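Maltose-binding protein MalE1 (Thermotoga maritima, PDB 6DTU) binds maltotetraose and probably delivers malto-oligosaccharides to a membrane transporter. Local coordinates at residues E144-I149 with P207-Q212; E129-A134 with L196-D201; I226-G229 with A235-D238. All blocks are in the same frame, centred on the assembly; numbering follows the deposited sequence.

Contact 1 (E144-I149 with P207-Q212); sequences EVRGFI and PSDNYQ. With GLC (alpha-D-glucopyranose), chain C.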
loop_
_atom_site.group_PDB
_atom_site.type_symbol
_atom_site.label_atom_id
_atom_site.label_comp_id
_atom_site.label_asym_id
_atom_site.label_seq_id
_atom_site.Cartn_x
_atom_site.Cartn_y
_atom_site.Cartn_z
ATOM N N GLU A 144 1.001 26.957 -11.261
ATOM C CA GLU A 144 1.854 26.031 -12.003
ATOM C C GLU A 144 2.483 24.962 -11.117
ATOM O O GLU A 144 2.983 23.960 -11.640
ATOM C CB GLU A 144 2.964 26.804 -12.723
ATOM C CG GLU A 144 2.513 28.125 -13.337
ATOM C CD GLU A 144 3.620 28.820 -14.117
ATOM O OE1 GLU A 144 4.573 28.134 -14.543
ATOM O OE2 GLU A 144 3.543 30.054 -14.298
ATOM N N VAL A 145 2.504 25.161 -9.801
ATOM C CA VAL A 145 3.010 24.174 -8.853
ATOM C C VAL A 145 1.967 24.019 -7.761
ATOM O O VAL A 145 1.551 25.012 -7.156
ATOM C CB VAL A 145 4.344 24.613 -8.218
ATOM C CG1 VAL A 145 4.898 23.523 -7.306
ATOM C CG2 VAL A 145 5.371 24.981 -9.293
ATOM N N ARG A 146 1.600 22.779 -7.455
ATOM C CA ARG A 146 0.650 22.522 -6.389
ATOM C C ARG A 146 1.415 22.442 -5.077
ATOM O O ARG A 146 2.451 21.776 -4.996
ATOM C CB ARG A 146 -0.064 21.192 -6.642
ATOM C CG ARG A 146 -1.269 21.264 -7.575
ATOM C CD ARG A 146 -2.456 21.985 -6.902
ATOM N NE ARG A 146 -2.908 21.234 -5.729
ATOM C CZ ARG A 146 -3.769 20.223 -5.759
ATOM N NH1 ARG A 146 -4.318 19.823 -6.903
ATOM N NH2 ARG A 146 -4.091 19.608 -4.629
ATOM N N GLY A 147 0.913 23.141 -4.058
ATOM C CA GLY A 147 1.546 23.083 -2.750
ATOM C C GLY A 147 1.452 21.715 -2.099
ATOM O O GLY A 147 2.423 21.249 -1.496
ATOM N N PHE A 148 0.299 21.052 -2.224
ATOM C CA PHE A 148 0.079 19.765 -1.574
ATOM C C PHE A 148 -0.934 18.958 -2.374
ATOM O O PHE A 148 -1.949 19.499 -2.822
ATOM C CB PHE A 148 -0.432 19.958 -0.140
ATOM C CG PHE A 148 -0.749 18.674 0.566
ATOM C CD1 PHE A 148 0.271 17.860 1.049
ATOM C CD2 PHE A 148 -2.070 18.253 0.695
ATOM C CE1 PHE A 148 -0.020 16.645 1.668
ATOM C CE2 PHE A 148 -2.375 17.048 1.325
ATOM C CZ PHE A 148 -1.339 16.245 1.810
ATOM N N ILE A 149 -0.645 17.667 -2.564
ATOM C CA ILE A 149 -1.569 16.737 -3.208
ATOM C C ILE A 149 -1.513 15.382 -2.514
ATOM O O ILE A 149 -0.433 14.851 -2.239
ATOM C CB ILE A 149 -1.294 16.526 -4.715
ATOM C CG1 ILE A 149 -0.875 17.804 -5.431
ATOM C CG2 ILE A 149 -2.537 15.943 -5.400
ATOM C CD1 ILE A 149 -0.507 17.517 -6.887
ATOM N N PRO A 207 -11.198 18.764 -5.224
ATOM C CA PRO A 207 -12.100 17.606 -5.207
ATOM C C PRO A 207 -11.744 16.520 -6.211
ATOM O O PRO A 207 -12.090 15.359 -6.004
ATOM C CB PRO A 207 -13.465 18.232 -5.530
ATOM C CG PRO A 207 -13.354 19.651 -5.073
ATOM C CD PRO A 207 -11.921 20.049 -5.256
ATOM N N SER A 208 -11.041 16.866 -7.283
ATOM C CA SER A 208 -10.678 15.882 -8.294
ATOM C C SER A 208 -9.349 15.185 -8.019
ATOM O O SER A 208 -8.988 14.276 -8.775
ATOM C CB SER A 208 -10.590 16.545 -9.669
ATOM O OG SER A 208 -9.566 17.518 -9.670
ATOM N N ASP A 209 -8.632 15.563 -6.961
ATOM C CA ASP A 209 -7.309 14.996 -6.704
ATOM C C ASP A 209 -7.392 13.479 -6.545
ATOM O O ASP A 209 -8.254 12.969 -5.822
ATOM C CB ASP A 209 -6.693 15.600 -5.438
ATOM C CG ASP A 209 -6.185 17.014 -5.636
ATOM O OD1 ASP A 209 -5.974 17.430 -6.798
ATOM O OD2 ASP A 209 -5.951 17.689 -4.611
ATOM N N ASN A 210 -6.529 12.765 -7.264
ATOM C CA ASN A 210 -6.476 11.306 -7.192
ATOM C C ASN A 210 -5.016 10.853 -7.226
ATOM O O ASN A 210 -4.078 11.663 -7.211
ATOM C CB ASN A 210 -7.322 10.619 -8.278
ATOM C CG ASN A 210 -6.845 10.922 -9.683
ATOM O OD1 ASN A 210 -5.725 11.381 -9.889
ATOM N ND2 ASN A 210 -7.667 10.577 -10.674
ATOM N N TYR A 211 -4.817 9.537 -7.288
ATOM C CA TYR A 211 -3.453 9.025 -7.262
ATOM C C TYR A 211 -2.651 9.515 -8.464
ATOM O O TYR A 211 -1.507 9.963 -8.323
ATOM C CB TYR A 211 -3.447 7.488 -7.164
ATOM C CG TYR A 211 -2.022 7.006 -6.992
ATOM C CD1 TYR A 211 -1.434 6.955 -5.732
ATOM C CD2 TYR A 211 -1.234 6.711 -8.087
ATOM C CE1 TYR A 211 -0.097 6.581 -5.563
ATOM C CE2 TYR A 211 0.109 6.377 -7.930
ATOM C CZ TYR A 211 0.657 6.324 -6.664
ATOM O OH TYR A 211 1.972 5.985 -6.522
ATOM N N GLN A 212 -3.209 9.373 -9.665
ATOM C CA GLN A 212 -2.480 9.732 -10.879
ATOM C C GLN A 212 -2.070 11.201 -10.886
ATOM O O GLN A 212 -0.948 11.533 -11.282
ATOM C CB GLN A 212 -3.315 9.367 -12.104
ATOM C CG GLN A 212 -2.600 9.378 -13.445
ATOM C CD GLN A 212 -2.412 10.774 -13.967
ATOM O OE1 GLN A 212 -3.279 11.640 -13.811
ATOM N NE2 GLN A 212 -1.273 11.005 -14.595
HETATM C C1 GLC C . 1.817 0.538 -7.552
HETATM C C2 GLC C . 2.347 -0.151 -6.359
HETATM C C3 GLC C . 1.288 -0.461 -5.383
HETATM C C4 GLC C . 0.557 0.769 -4.971
HETATM C C5 GLC C . -0.102 1.438 -6.207
HETATM C C6 GLC C . -0.644 2.702 -5.948
HETATM O O1 GLC C . 0.972 -0.313 -8.257
HETATM O O2 GLC C . 2.994 -1.377 -6.828
HETATM O O3 GLC C . 1.953 -1.089 -4.226
HETATM O O4 GLC C . -0.483 0.425 -4.016
HETATM O O5 GLC C . 1.059 1.716 -7.174
HETATM O O6 GLC C . -1.343 3.148 -7.115
#
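Two bends in the Arg146 chain, at chi2 (-71°) and chi3 (-63°), swing its guanidinium to Asp209, whose CG stands anti to its own carbonyl carbon. The two side chains approach from opposite directions and form an end-on, two-pronged salt bridge. Arg146 NH1 gives a nearly straight bond to Asp209 OD1, 2.9 Å long, on the syn lone pair, and Arg146 NH2 reaches Asp209 OD2 at 2.7 Å. The guanidinium and carboxylate planes are only 22° apart. A further bond, bent and tilted out of the guanidinium plane, runs from Arg146 NH2 to Phe148 O at 2.8 Å; the two N-H of NH2 are thus shared among Asp209 OD2, Phe148 O and Ile204 O, the Asp209 bond being nearly straight. Arginine suits the place because its five N-H can serve a buried carboxylate and backbone carbonyls together. Ile149 CG1 lies over one guanidinium face, while its CG2 packs 3.8 Å from Asp209 CG, an apolar wall beside the ion pair. Asp209 OD2 also accepts from Asp206 N. Two residues on, the Tyr211 ring takes the bound glucose O6 over one face. The salt bridge thus joins edge strand 146-149 to the chain entering helix 211-219, whose Met214 and Met217 pack on Ile149.

Contact 2 (E129-A134 with L196-D201); sequences ELIEIA and LKRLVD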
loop_
_atom_site.group_PDB
_atom_site.type_symbol
_atom_site.label_atom_id
_atom_site.label_comp_id
_atom_site.label_asym_id
_atom_site.label_seq_id
_atom_site.Cartn_x
_atom_site.Cartn_y
_atom_site.Cartn_z
ATOM N N GLU A 129 1.466 23.939 9.743
ATOM C CA GLU A 129 2.598 24.431 8.966
ATOM C C GLU A 129 2.513 23.961 7.519
ATOM O O GLU A 129 2.782 24.735 6.592
ATOM C CB GLU A 129 3.889 23.938 9.617
ATOM C CG GLU A 129 5.167 24.620 9.176
ATOM C CD GLU A 129 6.404 23.859 9.629
ATOM O OE1 GLU A 129 6.288 23.054 10.581
ATOM O OE2 GLU A 129 7.486 24.064 9.034
ATOM N N LEU A 130 2.112 22.705 7.302
ATOM C CA LEU A 130 1.971 22.219 5.936
ATOM C C LEU A 130 0.932 23.030 5.175
ATOM O O LEU A 130 1.153 23.405 4.017
ATOM C CB LEU A 130 1.661 20.713 5.924
ATOM C CG LEU A 130 1.415 20.029 4.567
ATOM C CD1 LEU A 130 1.832 18.572 4.615
ATOM C CD2 LEU A 130 -0.048 20.111 4.113
ATOM N N ILE A 131 -0.187 23.360 5.826
ATOM C CA ILE A 131 -1.233 24.140 5.168
ATOM C C ILE A 131 -0.716 25.512 4.750
ATOM O O ILE A 131 -0.979 25.972 3.634
ATOM C CB ILE A 131 -2.485 24.237 6.056
ATOM C CG1 ILE A 131 -3.163 22.872 6.134
ATOM C CG2 ILE A 131 -3.432 25.295 5.518
ATOM C CD1 ILE A 131 -4.196 22.763 7.239
ATOM N N GLU A 132 0.029 26.182 5.635
ATOM C CA GLU A 132 0.572 27.503 5.319
ATOM C C GLU A 132 1.563 27.422 4.161
ATOM O O GLU A 132 1.512 28.223 3.222
ATOM C CB GLU A 132 1.256 28.078 6.555
ATOM C CG GLU A 132 2.046 29.361 6.309
ATOM C CD GLU A 132 2.050 30.266 7.530
ATOM O OE1 GLU A 132 2.556 29.834 8.583
ATOM O OE2 GLU A 132 1.505 31.389 7.456
ATOM N N ILE A 133 2.471 26.451 4.217
ATOM C CA ILE A 133 3.473 26.300 3.162
ATOM C C ILE A 133 2.811 26.008 1.823
ATOM O O ILE A 133 3.212 26.546 0.787
ATOM C CB ILE A 133 4.500 25.221 3.557
ATOM C CG1 ILE A 133 5.317 25.706 4.748
ATOM C CG2 ILE A 133 5.437 24.890 2.414
ATOM C CD1 ILE A 133 6.149 24.620 5.374
ATOM N N ALA A 134 1.804 25.136 1.816
ATOM C CA ALA A 134 1.108 24.815 0.574
ATOM C C ALA A 134 0.389 26.032 0.010
ATOM O O ALA A 134 0.419 26.272 -1.202
ATOM C CB ALA A 134 0.126 23.678 0.815
ATOM N N LEU A 196 -9.606 16.324 6.462
ATOM C CA LEU A 196 -9.631 16.248 5.004
ATOM C C LEU A 196 -10.527 17.332 4.426
ATOM O O LEU A 196 -10.145 18.022 3.472
ATOM C CB LEU A 196 -10.119 14.866 4.554
ATOM C CG LEU A 196 -10.480 14.720 3.069
ATOM C CD1 LEU A 196 -9.236 14.973 2.227
ATOM C CD2 LEU A 196 -11.068 13.352 2.810
ATOM N N LYS A 197 -11.705 17.527 5.019
ATOM C CA LYS A 197 -12.609 18.541 4.487
ATOM C C LYS A 197 -12.025 19.941 4.636
ATOM O O LYS A 197 -12.174 20.778 3.738
ATOM C CB LYS A 197 -13.994 18.439 5.131
ATOM C CG LYS A 197 -14.991 19.377 4.471
ATOM C CD LYS A 197 -16.427 19.115 4.866
ATOM C CE LYS A 197 -17.344 19.895 3.939
ATOM N NZ LYS A 197 -17.611 19.121 2.686
ATOM N N ARG A 198 -11.311 20.195 5.737
ATOM C CA ARG A 198 -10.626 21.472 5.902
ATOM C C ARG A 198 -9.625 21.708 4.775
ATOM O O ARG A 198 -9.568 22.798 4.201
ATOM C CB ARG A 198 -9.929 21.514 7.264
ATOM C CG ARG A 198 -9.215 22.837 7.537
ATOM C CD ARG A 198 -8.335 22.769 8.780
ATOM N NE ARG A 198 -7.402 23.892 8.846
ATOM C CZ ARG A 198 -6.357 23.938 9.668
ATOM N NH1 ARG A 198 -6.108 22.917 10.477
ATOM N NH2 ARG A 198 -5.546 24.991 9.672
ATOM N N LEU A 199 -8.851 20.682 4.416
ATOM C CA LEU A 199 -7.890 20.820 3.326
ATOM C C LEU A 199 -8.576 21.184 2.009
ATOM O O LEU A 199 -8.065 22.009 1.237
ATOM C CB LEU A 199 -7.106 19.518 3.161
ATOM C CG LEU A 199 -6.268 18.998 4.326
ATOM C CD1 LEU A 199 -5.496 17.772 3.867
ATOM C CD2 LEU A 199 -5.326 20.079 4.856
ATOM N N VAL A 200 -9.734 20.579 1.737
ATOM C CA VAL A 200 -10.483 20.907 0.530
ATOM C C VAL A 200 -11.068 22.307 0.640
ATOM O O VAL A 200 -10.970 23.112 -0.298
ATOM C CB VAL A 200 -11.583 19.852 0.298
ATOM C CG1 VAL A 200 -12.437 20.227 -0.905
ATOM C CG2 VAL A 200 -10.952 18.474 0.105
ATOM N N ASP A 201 -11.676 22.619 1.790
ATOM C CA ASP A 201 -12.336 23.912 1.972
ATOM C C ASP A 201 -11.341 25.052 1.895
ATOM O O ASP A 201 -11.664 26.136 1.397
ATOM C CB ASP A 201 -13.045 23.974 3.325
ATOM C CG ASP A 201 -14.307 23.137 3.377
ATOM O OD1 ASP A 201 -14.793 22.685 2.314
ATOM O OD2 ASP A 201 -14.838 22.969 4.496
#
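Two helical segments, 129-134 of helix 127-140 and 196-201 of helix 187-201, come closest at Ile131 and Leu199, whose CA atoms are 7.7 Å apart. Ile131 carries the contact from its side. With CG1 anti to the carbonyl carbon (chi1 -70°) and CD1 extended beyond it, the longer branch reaches between two residues of the other helix. Its CD1 sits over the centre of one face of the Arg198 guanidinium, 3.5 Å from Arg198 CZ, and so meets the flat, weakly hydrated side of the ion rather than its N-H edge. The Arg198 chain runs extended from CG to NE, which carries the charge toward the first helix. NE pairs with Glu202, just past the end of its own helix, and NH2 with Asp128 of helix 127-140, both as salt bridges. With its edge paired to two carboxylates, the guanidinium can probably afford to lay a face against a methyl group. Leu199 approaches the same branch, its CD2 lying 3.8 Å from Ile131 CG1, and the two aliphatic chains meet at an oblique angle. Isoleucine and leucine suit this buried side, whereas arginine suits the partly exposed margin, where its flat group packs by a face while its N-H edge meets acids. No hydrogen bond links the segments. This is plain helix-helix packing on the outside of an alpha/beta lobe of a periplasmic binding protein, both helices also touching Phe148 of strand 146-149.

Contact 3 (I226-G229 with A235-D238); sequences IING and AYKD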
loop_
_atom_site.group_PDB
_atom_site.type_symbol
_atom_site.label_atom_id
_atom_site.label_comp_id
_atom_site.label_asym_id
_atom_site.label_seq_id
_atom_site.Cartn_x
_atom_site.Cartn_y
_atom_site.Cartn_z
ATOM N N ILE A 226 3.582 15.752 -1.157
ATOM C CA ILE A 226 2.536 14.754 -1.317
ATOM C C ILE A 226 2.555 13.778 -0.149
ATOM O O ILE A 226 3.507 13.717 0.635
ATOM C CB ILE A 226 2.642 13.981 -2.646
ATOM C CG1 ILE A 226 3.942 13.174 -2.688
ATOM C CG2 ILE A 226 2.517 14.945 -3.828
ATOM C CD1 ILE A 226 4.059 12.333 -3.950
ATOM N N ILE A 227 1.473 13.019 -0.025
ATOM C CA ILE A 227 1.438 11.868 0.870
ATOM C C ILE A 227 1.323 10.617 0.015
ATOM O O ILE A 227 0.280 10.358 -0.593
ATOM C CB ILE A 227 0.320 11.958 1.913
ATOM C CG1 ILE A 227 0.604 13.127 2.857
ATOM C CG2 ILE A 227 0.296 10.668 2.724
ATOM C CD1 ILE A 227 -0.483 13.355 3.910
ATOM N N ASN A 228 2.405 9.840 -0.032
ATOM C CA ASN A 228 2.493 8.681 -0.909
ATOM C C ASN A 228 3.530 7.727 -0.330
ATOM O O ASN A 228 4.219 8.045 0.639
ATOM C CB ASN A 228 2.889 9.110 -2.325
ATOM C CG ASN A 228 2.509 8.090 -3.383
ATOM O OD1 ASN A 228 1.935 7.043 -3.095
ATOM N ND2 ASN A 228 2.820 8.406 -4.627
ATOM N N GLY A 229 3.644 6.551 -0.948
ATOM C CA GLY A 229 4.458 5.485 -0.416
ATOM C C GLY A 229 5.758 5.252 -1.154
ATOM O O GLY A 229 6.050 5.857 -2.187
ATOM N N ALA A 235 10.670 6.250 -9.428
ATOM C CA ALA A 235 10.282 7.057 -10.582
ATOM C C ALA A 235 10.602 8.529 -10.352
ATOM O O ALA A 235 11.012 9.239 -11.283
ATOM C CB ALA A 235 8.794 6.853 -10.887
ATOM N N TYR A 236 10.443 9.015 -9.119
ATOM C CA TYR A 236 10.772 10.413 -8.852
ATOM C C TYR A 236 12.272 10.650 -8.968
ATOM O O TYR A 236 12.715 11.678 -9.500
ATOM C CB TYR A 236 10.262 10.845 -7.470
ATOM C CG TYR A 236 8.790 10.676 -7.208
ATOM C CD1 TYR A 236 7.851 10.654 -8.242
ATOM C CD2 TYR A 236 8.336 10.528 -5.911
ATOM C CE1 TYR A 236 6.495 10.488 -7.968
ATOM C CE2 TYR A 236 6.982 10.373 -5.623
ATOM C CZ TYR A 236 6.073 10.352 -6.662
ATOM O OH TYR A 236 4.733 10.166 -6.370
ATOM N N LYS A 237 13.064 9.702 -8.487
ATOM C CA LYS A 237 14.512 9.834 -8.555
ATOM C C LYS A 237 14.988 9.808 -10.004
ATOM O O LYS A 237 15.778 10.665 -10.421
ATOM C CB LYS A 237 15.127 8.693 -7.734
ATOM C CG LYS A 237 16.636 8.753 -7.543
ATOM C CD LYS A 237 17.110 7.445 -6.934
ATOM C CE LYS A 237 17.711 7.651 -5.561
ATOM N NZ LYS A 237 19.054 8.297 -5.644
ATOM N N ASP A 238 14.456 8.889 -10.813
ATOM C CA ASP A 238 14.859 8.823 -12.215
ATOM C C ASP A 238 14.446 10.072 -12.982
ATOM O O ASP A 238 15.091 10.447 -13.969
ATOM C CB ASP A 238 14.282 7.564 -12.860
ATOM C CG ASP A 238 14.878 6.279 -12.297
ATOM O OD1 ASP A 238 15.935 6.333 -11.616
ATOM O OD2 ASP A 238 14.286 5.196 -12.526
#
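Neither Asn228 ND2 nor Ile226 CD1 lies squarely over the Tyr236 ring; both come in obliquely at its hydroxyl end, the Asn228 amide is turned 58° from the ring plane, and the Phe218 ring meets that of Tyr236 at a steep inclination. Asn228 ND2 donates to Tyr236 OH at 3.1 Å, with the hydroxyl close to the amide plane but the bond bent to 139°. The phenol oxygen is also bonded to Asp215 OD1, its stronger polar partner, and Asn228 ND2 is bonded to Tyr211 OH as well, so each buried polar group is shared by two neighbours. An asparagine suits this spot because its amide can do two jobs: while ND2 faces the tyrosines, OD1 accepts a weak bond from Gly229 N at 2.8 Å, which may help set the amide's rotation. Ile226 comes from the opposite direction to Tyr236. Its CG1 stands between the backbone N and carbonyl carbon (chi1 64°), sending CD1 to 3.3 Å from Tyr236 OH and 3.9 Å from Tyr236 CE2. Tyrosine fits here as a long aromatic spacer with a polar tip. Strand 223-228 is thereby joined to helix 233-238, with Met214 and Phe218 of helix 211-219 packing on Ile226 and strand 112-116 alongside.

All three contacts belong to the same lobe, and all are largely buried. Contacts 1 and 3 use neighbouring strands of one sheet, 146-149 and 223-228, and they meet where Phe148 packs on Ile227; both come close to the glycan pocket. Contact 2 joins two helices on the outer side of the lobe, its centre about 12 Å from that of contact 1 and about 20 Å from that of contact 3, and touches contact 1 through Phe148, which packs on Leu130 and Leu199. The chemistry follows the place: contact 1 is an ion pair with its carboxylate buried, contact 3 a bent neutral hydrogen bond near sugar, and contact 2 aliphatic packing with an arginine at its partly exposed margin.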